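Local atomic coordinates of putative alpha-N-acetylgalactosaminidase (PDB entry 3CC1), a protein that probably hydrolyses terminal alpha-linked N-acetylgalactosamine residues from glycoconjugates, as a putative alpha-N-acetylgalactosaminidase with a TIM-barrel catalytic domain. Residues I112-G117 against S168-Y173. Numbering follows the deposited sequence.
Sequences IHIMRG and SLFELY
The methyl tip of Ile112 rests on the ring of Tyr173, while Ile114, two residues on along the same strand, reaches the phenol end of that ring and the neighbouring Phe170. The bond from CA to CB of the tyrosine is directed toward the strand, CG then stands anti to the carbonyl carbon (chi1 -56°), and the ring reaches from the helix toward the strand. Ile112 CD1 sits over the centre of one face, nearest Tyr173 CD1 at 3.8 Å, with CE1, CG and CZ of the ring only slightly farther. This is a CH-pi contact: Ile112 CD1 stands 3.9 Å from the Tyr173 ring centroid and only 12° off the normal. Tyr173 CE2 meets both Ile114 methyls, CG2 and CD1; Tyr173 CZ lies 3.9 Å from Ile114 CG2, and at the tip Tyr173 OH approaches the same methyl to 3.6 Å. Ile114 CD1, sent out by an extended chi2 of 177°, also meets the Phe170 ring obliquely, 4.3 Å from Phe170 CZ. On the ring face opposite Ile112, Leu169 O sits off-centre, 3.1 Å above the Tyr173 plane. Tyr173 CD2 in turn lies over one face of Phe170, toward its rim. Putting an alanine in place of Tyr173 would probably open a gap between strand and helix and leave the tip of Ile112 without its aromatic face. The contact is buried and belongs to a beta-alpha-beta unit of the TIM barrel: helix 162-175 lies in the connection from strand 109-115 to its parallel neighbour 180-184, its segment running nearly antiparallel to strand 112-115 with axes 12.4 Å apart. Ile114 also packs on Val181 and Val183 of that next strand, and Phe170 on Val181 and helix 196-208.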
loop_
_atom_site.group_PDB
_atom_site.type_symbol
_atom_site.label_atom_id
_atom_site.label_comp_id
_atom_site.label_asym_id
_atom_site.label_seq_id
_atom_site.Cartn_x
_atom_site.Cartn_y
_atom_site.Cartn_z
ATOM N N ILE A 112 -3.087 29.742 22.958
ATOM C CA ILE A 112 -4.044 28.755 23.470
ATOM C C ILE A 112 -4.567 27.896 22.358
ATOM O O ILE A 112 -4.535 28.281 21.185
ATOM C CB ILE A 112 -5.266 29.419 24.245
ATOM C CG1 ILE A 112 -6.116 30.259 23.294
ATOM C CG2 ILE A 112 -4.753 30.276 25.447
ATOM C CD1 ILE A 112 -7.300 31.012 23.959
ATOM N N HIS A 113 -5.042 26.700 22.735
ATOM C CA HIS A 113 -5.881 25.873 21.844
ATOM C C HIS A 113 -7.295 25.961 22.290
ATOM O O HIS A 113 -7.587 25.929 23.470
ATOM C CB HIS A 113 -5.491 24.383 21.858
ATOM C CG HIS A 113 -4.229 24.052 21.127
ATOM N ND1 HIS A 113 -4.057 22.852 20.451
ATOM C CD2 HIS A 113 -3.051 24.720 21.026
ATOM C CE1 HIS A 113 -2.846 22.843 19.908
ATOM N NE2 HIS A 113 -2.212 23.957 20.251
ATOM N N ILE A 114 -8.189 26.092 21.325
ATOM C CA ILE A 114 -9.597 26.029 21.576
ATOM C C ILE A 114 -10.197 24.888 20.739
ATOM O O ILE A 114 -9.615 24.471 19.742
ATOM C CB ILE A 114 -10.264 27.390 21.272
ATOM C CG1 ILE A 114 -10.291 27.661 19.769
ATOM C CG2 ILE A 114 -9.533 28.522 22.042
ATOM C CD1 ILE A 114 -11.005 28.944 19.371
HETATM N N MSE A 115 -11.374 24.404 21.164
HETATM C CA MSE A 115 -12.195 23.483 20.412
HETATM C C MSE A 115 -13.197 24.264 19.569
HETATM O O MSE A 115 -13.747 25.303 19.984
HETATM C CB MSE A 115 -12.979 22.580 21.365
HETATM C CG MSE A 115 -12.096 21.754 22.271
HETATM SE SE MSE A 115 -11.214 20.290 21.343
HETATM C CE MSE A 115 -12.788 19.383 20.610
ATOM N N ARG A 116 -13.361 23.809 18.349
ATOM C CA ARG A 116 -14.383 24.329 17.476
ATOM C C ARG A 116 -15.734 24.289 18.163
ATOM O O ARG A 116 -16.081 23.292 18.801
ATOM C CB ARG A 116 -14.469 23.447 16.240
ATOM C CG ARG A 116 -15.560 23.821 15.258
ATOM C CD ARG A 116 -15.727 22.746 14.172
ATOM N NE ARG A 116 -16.164 21.461 14.699
ATOM C CZ ARG A 116 -17.435 21.049 14.729
ATOM N NH1 ARG A 116 -18.400 21.823 14.294
ATOM N NH2 ARG A 116 -17.744 19.873 15.222
ATOM N N GLY A 117 -16.507 25.351 17.947
ATOM C CA GLY A 117 -17.923 25.393 18.335
ATOM C C GLY A 117 -18.250 26.231 19.555
ATOM O O GLY A 117 -17.575 27.218 19.895
ATOM N N SER A 168 -17.182 37.364 19.496
ATOM C CA SER A 168 -17.114 37.532 20.955
ATOM C C SER A 168 -15.972 36.727 21.573
ATOM O O SER A 168 -15.399 37.143 22.558
ATOM C CB SER A 168 -18.453 37.177 21.642
ATOM O OG SER A 168 -18.627 35.774 21.871
ATOM N N LEU A 169 -15.623 35.578 20.988
ATOM C CA LEU A 169 -14.522 34.759 21.572
ATOM C C LEU A 169 -13.195 35.453 21.323
ATOM O O LEU A 169 -12.348 35.580 22.210
ATOM C CB LEU A 169 -14.485 33.351 20.952
ATOM C CG LEU A 169 -15.669 32.412 21.184
ATOM C CD1 LEU A 169 -15.253 31.037 20.681
ATOM C CD2 LEU A 169 -16.062 32.368 22.669
ATOM N N PHE A 170 -13.009 35.906 20.098
ATOM C CA PHE A 170 -11.741 36.544 19.712
ATOM C C PHE A 170 -11.569 37.935 20.336
ATOM O O PHE A 170 -10.453 38.332 20.650
ATOM C CB PHE A 170 -11.533 36.502 18.207
ATOM C CG PHE A 170 -11.163 35.112 17.737
ATOM C CD1 PHE A 170 -9.848 34.684 17.822
ATOM C CD2 PHE A 170 -12.142 34.200 17.366
ATOM C CE1 PHE A 170 -9.497 33.392 17.467
ATOM C CE2 PHE A 170 -11.814 32.888 17.018
ATOM C CZ PHE A 170 -10.486 32.482 17.071
ATOM N N GLU A 171 -12.672 38.609 20.632
ATOM C CA GLU A 171 -12.611 39.806 21.486
ATOM C C GLU A 171 -12.109 39.469 22.874
ATOM O O GLU A 171 -11.260 40.166 23.429
ATOM C CB GLU A 171 -13.973 40.479 21.590
ATOM C CG GLU A 171 -14.369 41.238 20.344
ATOM C CD GLU A 171 -15.873 41.608 20.318
ATOM O OE1 GLU A 171 -16.545 41.520 21.397
ATOM O OE2 GLU A 171 -16.375 41.974 19.207
ATOM N N LEU A 172 -12.628 38.394 23.451
ATOM C CA LEU A 172 -12.172 37.941 24.759
ATOM C C LEU A 172 -10.670 37.605 24.757
ATOM O O LEU A 172 -9.904 38.018 25.643
ATOM C CB LEU A 172 -13.002 36.740 25.228
ATOM C CG LEU A 172 -12.770 36.243 26.648
ATOM C CD1 LEU A 172 -12.951 37.385 27.702
ATOM C CD2 LEU A 172 -13.732 35.066 26.890
ATOM N N TYR A 173 -10.247 36.867 23.747
ATOM C CA TYR A 173 -8.860 36.449 23.643
ATOM C C TYR A 173 -7.960 37.680 23.434
ATOM O O TYR A 173 -6.853 37.741 23.974
ATOM C CB TYR A 173 -8.662 35.388 22.542
ATOM C CG TYR A 173 -9.540 34.166 22.702
ATOM C CD1 TYR A 173 -9.980 33.775 23.953
ATOM C CD2 TYR A 173 -9.943 33.420 21.600
ATOM C CE1 TYR A 173 -10.816 32.677 24.112
ATOM C CE2 TYR A 173 -10.808 32.315 21.743
ATOM C CZ TYR A 173 -11.227 31.944 22.995
ATOM O OH TYR A 173 -12.029 30.847 23.197
#